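Local coordinates for imelysin-like protein (PDB 3PF0) that is of unknown function but belongs to the imelysin-like (peptidase M75) family and may be a metalloendopeptidase, at residues Glu49-Tyr54 with Asp218-Ser223; Leu55-Asn60 with Asp285-Ala290. All coordinates share one frame; numbering follows the deposited sequence. Where two conformers were deposited one is given.

Interaction 1 of 2, residues Glu49-Tyr54 with Asp218-Ser223; sequences ETEKTY and DKTAES
T220 meets the helix between E51 and K52, and most of the loop's share of this contact runs through that one threonine; its CA lies 6.2 Å from the CA of K52. The side chain points at the helix and divides its work between two branches. The methyl CG2 presses on the backbone, 3.7 Å from K52 N, and then lies alongside E51: it is 3.9 Å from E51 CB and 3.8 Å from E51 OE2. The side chains of E51 and T220 pass each other in opposite senses, the glutamate running out over the loop while the threonine reaches in. E51 can do this because its CG stands anti to the backbone N (chi1 -153°) and the chain stays extended beyond it, which carries the carboxylate past the methyl. The other branch of T220, OG1, stands between its own backbone N and carbonyl carbon (chi1 55°). From there it comes to 4.0 Å from K52 CB, but its hydrogen bond is made with the carbonyl oxygen of A48, at the very start of the helix.

The chain then turns, K219 O accepting from both E222 N and S223 N, and brings S223 round to take part through its backbone: its carbonyl oxygen lies 4.0 Å from E51 OE2. That carboxylate oxygen is buried here without a polar partner in the model, an environment likely to raise the glutamate's pKa.

The whole contact sets the first turns of helix 48-84 against the connection between helices 183-214 and 225-250. I217, in the same connection, touches K52 as well, while on the helix T50 and Y54 reach instead to helix 286-292.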
loop_
_atom_site.group_PDB
_atom_site.type_symbol
_atom_site.label_atom_id
_atom_site.label_comp_id
_atom_site.label_asym_id
_atom_site.label_seq_id
_atom_site.Cartn_x
_atom_site.Cartn_y
_atom_site.Cartn_z
ATOM N N GLU A 49 18.752 -23.401 -1.665
ATOM C CA GLU A 49 18.801 -23.082 -0.244
ATOM C C GLU A 49 18.860 -21.571 -0.006
ATOM O O GLU A 49 18.133 -21.085 0.865
ATOM C CB GLU A 49 19.982 -23.790 0.436
ATOM C CG GLU A 49 19.722 -24.168 1.891
ATOM C CD GLU A 49 18.491 -25.011 2.182
ATOM O OE1 GLU A 49 18.210 -25.960 1.413
ATOM O OE2 GLU A 49 17.810 -24.727 3.195
ATOM N N THR A 50 19.692 -20.828 -0.784
ATOM C CA THR A 50 19.818 -19.363 -0.699
ATOM C C THR A 50 18.459 -18.727 -1.003
ATOM O O THR A 50 18.046 -17.805 -0.296
ATOM C CB THR A 50 20.927 -18.852 -1.651
ATOM O OG1 THR A 50 22.180 -19.345 -1.195
ATOM C CG2 THR A 50 20.986 -17.315 -1.754
ATOM N N GLU A 51 17.761 -19.248 -2.036
ATOM C CA GLU A 51 16.447 -18.785 -2.462
ATOM C C GLU A 51 15.413 -19.050 -1.372
ATOM O O GLU A 51 14.657 -18.143 -1.036
ATOM C CB GLU A 51 16.047 -19.475 -3.767
ATOM C CG GLU A 51 15.095 -18.666 -4.622
ATOM C CD GLU A 51 14.940 -19.239 -6.015
ATOM O OE1 GLU A 51 15.911 -19.165 -6.802
ATOM O OE2 GLU A 51 13.848 -19.771 -6.318
ATOM N N LYS A 52 15.404 -20.277 -0.797
ATOM C CA LYS A 52 14.505 -20.674 0.293
ATOM C C LYS A 52 14.669 -19.721 1.500
ATOM O O LYS A 52 13.666 -19.228 2.024
ATOM C CB LYS A 52 14.778 -22.135 0.700
ATOM C CG LYS A 52 13.904 -22.661 1.835
ATOM C CD LYS A 52 14.319 -24.062 2.244
ATOM C CE LYS A 52 13.406 -24.652 3.285
ATOM N NZ LYS A 52 13.898 -25.980 3.733
ATOM N N THR A 53 15.934 -19.451 1.899
ATOM C CA THR A 53 16.324 -18.574 3.014
ATOM C C THR A 53 15.841 -17.131 2.752
ATOM O O THR A 53 15.286 -16.510 3.665
ATOM C CB THR A 53 17.856 -18.657 3.233
ATOM O OG1 THR A 53 18.212 -20.000 3.582
ATOM C CG2 THR A 53 18.363 -17.707 4.315
ATOM N N TYR A 54 16.029 -16.611 1.515
ATOM C CA TYR A 54 15.605 -15.252 1.161
ATOM C C TYR A 54 14.081 -15.117 1.242
ATOM O O TYR A 54 13.605 -14.184 1.887
ATOM C CB TYR A 54 16.130 -14.823 -0.223
ATOM C CG TYR A 54 15.603 -13.480 -0.685
ATOM C CD1 TYR A 54 16.056 -12.294 -0.112
ATOM C CD2 TYR A 54 14.653 -13.395 -1.697
ATOM C CE1 TYR A 54 15.562 -11.055 -0.523
ATOM C CE2 TYR A 54 14.145 -12.163 -2.113
ATOM C CZ TYR A 54 14.606 -10.996 -1.527
ATOM O OH TYR A 54 14.107 -9.788 -1.943
ATOM N N ASP A 218 9.261 -24.294 -0.340
ATOM C CA ASP A 218 9.700 -25.694 -0.339
ATOM C C ASP A 218 9.959 -26.237 -1.762
ATOM O O ASP A 218 10.459 -27.360 -1.910
ATOM C CB ASP A 218 8.651 -26.575 0.380
ATOM C CG ASP A 218 7.268 -26.625 -0.258
ATOM O OD1 ASP A 218 6.854 -25.615 -0.872
ATOM O OD2 ASP A 218 6.584 -27.661 -0.108
ATOM N N LYS A 219 9.628 -25.456 -2.805
ATOM C CA LYS A 219 9.781 -25.895 -4.196
ATOM C C LYS A 219 10.864 -25.112 -4.979
ATOM O O LYS A 219 10.845 -25.142 -6.213
ATOM C CB LYS A 219 8.422 -25.779 -4.925
ATOM C CG LYS A 219 7.300 -26.632 -4.338
ATOM C CD LYS A 219 6.000 -26.454 -5.114
ATOM C CE LYS A 219 4.936 -27.429 -4.670
ATOM N NZ LYS A 219 3.808 -27.496 -5.636
ATOM N N THR A 220 11.824 -24.462 -4.281
ATOM C CA THR A 220 12.886 -23.661 -4.924
ATOM C C THR A 220 13.810 -24.498 -5.837
ATOM O O THR A 220 14.347 -23.959 -6.807
ATOM C CB THR A 220 13.736 -22.897 -3.896
ATOM O OG1 THR A 220 14.261 -23.810 -2.933
ATOM C CG2 THR A 220 12.969 -21.767 -3.213
ATOM N N ALA A 221 13.977 -25.800 -5.537
ATOM C CA ALA A 221 14.824 -26.713 -6.304
ATOM C C ALA A 221 14.258 -27.019 -7.696
ATOM O O ALA A 221 15.041 -27.273 -8.613
ATOM C CB ALA A 221 15.020 -28.006 -5.534
ATOM N N GLU A 222 12.918 -27.001 -7.859
ATOM C CA GLU A 222 12.267 -27.317 -9.139
ATOM C C GLU A 222 11.766 -26.073 -9.903
ATOM O O GLU A 222 11.672 -26.130 -11.133
ATOM C CB GLU A 222 11.114 -28.329 -8.963
ATOM C CG GLU A 222 10.056 -27.952 -7.934
ATOM C CD GLU A 222 9.928 -28.907 -6.760
ATOM O OE1 GLU A 222 10.941 -29.139 -6.058
ATOM O OE2 GLU A 222 8.801 -29.397 -6.522
ATOM N N SER A 223 11.428 -24.971 -9.198
ATOM C CA SER A 223 10.946 -23.752 -9.855
ATOM C C SER A 223 11.259 -22.497 -9.051
ATOM O O SER A 223 11.335 -22.548 -7.821
ATOM C CB SER A 223 9.440 -23.824 -10.109
ATOM O OG SER A 223 8.680 -23.717 -8.916
#

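Interaction 2 of 2, residues Leu55-Asn60 with Asp285-Ala290; sequences LTHVAN and DPVLTA
H57 and D285 face each other from opposite directions and join through a histidine-carboxylate hydrogen bond, NE2 donating to OD2 over 2.8 Å. The bond is bent, with an N-H...O angle of 145°. It arrives on the syn side of OD2 but out of the carboxylate plane, and the oxygen itself sits near the ring edge, tilted slightly from the ring plane; ring and carboxylate are turned 28° from each other. D285 CG lies anti to its backbone N (chi1 171°), an arrangement that sends the carboxylate toward the histidine and still lets OD1 turn back to its own helix. There OD1 takes a weak N-cap bond from V287 N at 3.4 Å, so one aspartate both caps helix 286-292 and receives the imidazole. The ring is held at its other nitrogen too, where ND1 bonds to the carboxylate of D61, one turn farther along its helix.

The apolar part is a CH-pi contact: V287 CG2 sits almost squarely over one ring face, 4.0 Å from the centroid of H57. With an alanine at H57, D285 OD2 and D61 would probably lose the imidazole they share, and V287 CG2 the ring it lies over.

The contact ties the N-terminal third of the long helix 48-84 to the N-terminal end of the short helix 286-292. Y54 and M62 of the long helix also touch D285, and helix 225-250 touches both segments, with W230 against V58 and F231 against L288.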
loop_
_atom_site.group_PDB
_atom_site.type_symbol
_atom_site.label_atom_id
_atom_site.label_comp_id
_atom_site.label_asym_id
_atom_site.label_seq_id
_atom_site.Cartn_x
_atom_site.Cartn_y
_atom_site.Cartn_z
ATOM N N LEU A 55 13.330 -16.057 0.624
ATOM C CA LEU A 55 11.859 -16.080 0.612
ATOM C C LEU A 55 11.286 -16.227 2.035
ATOM O O LEU A 55 10.266 -15.615 2.336
ATOM C CB LEU A 55 11.324 -17.201 -0.302
ATOM C CG LEU A 55 11.554 -17.042 -1.821
ATOM C CD1 LEU A 55 11.367 -18.357 -2.531
ATOM C CD2 LEU A 55 10.641 -15.967 -2.436
ATOM N N THR A 56 11.961 -16.992 2.915
ATOM C CA THR A 56 11.569 -17.161 4.323
ATOM C C THR A 56 11.770 -15.823 5.056
ATOM O O THR A 56 10.922 -15.435 5.864
ATOM C CB THR A 56 12.355 -18.320 4.965
ATOM O OG1 THR A 56 12.091 -19.511 4.223
ATOM C CG2 THR A 56 11.992 -18.549 6.424
ATOM N N HIS A 57 12.870 -15.113 4.738
ATOM C CA HIS A 57 13.201 -13.815 5.321
ATOM C C HIS A 57 12.179 -12.739 4.849
ATOM O O HIS A 57 11.785 -11.882 5.641
ATOM C CB HIS A 57 14.663 -13.445 4.976
ATOM C CG HIS A 57 14.921 -11.983 4.815
ATOM N ND1 HIS A 57 15.167 -11.174 5.903
ATOM C CD2 HIS A 57 14.971 -11.234 3.690
ATOM C CE1 HIS A 57 15.338 -9.959 5.414
ATOM N NE2 HIS A 57 15.232 -9.949 4.087
ATOM N N VAL A 58 11.731 -12.815 3.585
ATOM C CA VAL A 58 10.767 -11.875 3.005
ATOM C C VAL A 58 9.408 -12.027 3.717
ATOM O O VAL A 58 8.780 -11.024 4.068
ATOM C CB VAL A 58 10.677 -12.081 1.464
ATOM C CG1 VAL A 58 9.350 -11.588 0.884
ATOM C CG2 VAL A 58 11.861 -11.422 0.761
ATOM N N ALA A 59 8.990 -13.276 3.967
ATOM C CA ALA A 59 7.736 -13.573 4.654
ATOM C C ALA A 59 7.780 -13.093 6.113
ATOM O O ALA A 59 6.914 -12.326 6.528
ATOM C CB ALA A 59 7.447 -15.072 4.594
ATOM N N ASN A 60 8.826 -13.475 6.850
ATOM C CA ASN A 60 8.977 -13.173 8.268
ATOM C C ASN A 60 9.355 -11.729 8.585
ATOM O O ASN A 60 8.890 -11.220 9.606
ATOM C CB ASN A 60 10.018 -14.114 8.902
ATOM C CG ASN A 60 9.547 -15.545 9.015
ATOM O OD1 ASN A 60 8.347 -15.827 9.143
ATOM N ND2 ASN A 60 10.487 -16.484 9.010
ATOM N N ASP A 285 18.047 -4.203 0.916
ATOM C CA ASP A 285 18.086 -5.306 1.864
ATOM C C ASP A 285 19.426 -6.053 1.717
ATOM O O ASP A 285 19.746 -6.490 0.609
ATOM C CB ASP A 285 16.875 -6.233 1.625
ATOM C CG ASP A 285 16.839 -7.557 2.373
ATOM O OD1 ASP A 285 17.461 -7.653 3.461
ATOM O OD2 ASP A 285 16.147 -8.480 1.898
ATOM N N PRO A 286 20.232 -6.154 2.808
ATOM C CA PRO A 286 21.541 -6.837 2.717
ATOM C C PRO A 286 21.484 -8.274 2.187
ATOM O O PRO A 286 22.422 -8.697 1.514
ATOM C CB PRO A 286 22.051 -6.839 4.167
ATOM C CG PRO A 286 21.328 -5.746 4.834
ATOM C CD PRO A 286 19.985 -5.647 4.175
ATOM N N VAL A 287 20.400 -9.020 2.492
ATOM C CA VAL A 287 20.203 -10.406 2.054
ATOM C C VAL A 287 20.103 -10.444 0.517
ATOM O O VAL A 287 20.692 -11.323 -0.108
ATOM C CB VAL A 287 18.970 -11.059 2.750
ATOM C CG1 VAL A 287 18.796 -12.524 2.345
ATOM C CG2 VAL A 287 19.083 -10.948 4.270
ATOM N N LEU A 288 19.407 -9.464 -0.086
ATOM C CA LEU A 288 19.251 -9.389 -1.533
ATOM C C LEU A 288 20.512 -8.850 -2.215
ATOM O O LEU A 288 20.869 -9.360 -3.279
ATOM C CB LEU A 288 18.027 -8.536 -1.926
ATOM C CG LEU A 288 17.776 -8.346 -3.428
ATOM C CD1 LEU A 288 17.567 -9.683 -4.140
ATOM C CD2 LEU A 288 16.631 -7.369 -3.676
ATOM N N THR A 289 21.167 -7.817 -1.631
ATOM C CA THR A 289 22.383 -7.208 -2.203
ATOM C C THR A 289 23.528 -8.235 -2.252
ATOM O O THR A 289 24.367 -8.150 -3.151
ATOM C CB THR A 289 22.796 -5.923 -1.464
ATOM O OG1 THR A 289 23.069 -6.216 -0.095
ATOM C CG2 THR A 289 21.751 -4.804 -1.580
ATOM N N ALA A 290 23.531 -9.222 -1.322
ATOM C CA ALA A 290 24.517 -10.308 -1.278
ATOM C C ALA A 290 24.277 -11.300 -2.427
ATOM O O ALA A 290 25.239 -11.836 -2.985
ATOM C CB ALA A 290 24.461 -11.025 0.063
#

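How the interactions relate
Helix 48-84 is common to both interactions, whose centres are 12 Å apart: successive turns of it meet a loop in interaction 1 and the start of helix 286-292 in interaction 2. Both are partly buried; interaction 1 lies farther from the chain's centre, about 27 Å against 20 Å. Its chemistry is van der Waals contact round a threonine methyl, with no hydrogen bond between its segments, whereas interaction 2 turns on a polar histidine-aspartate bond backed by a valine. The two join directly. Y54 packs its ring on D285, V287 and L288, and T220 CG2 rests 3.8 Å from L55 CD1.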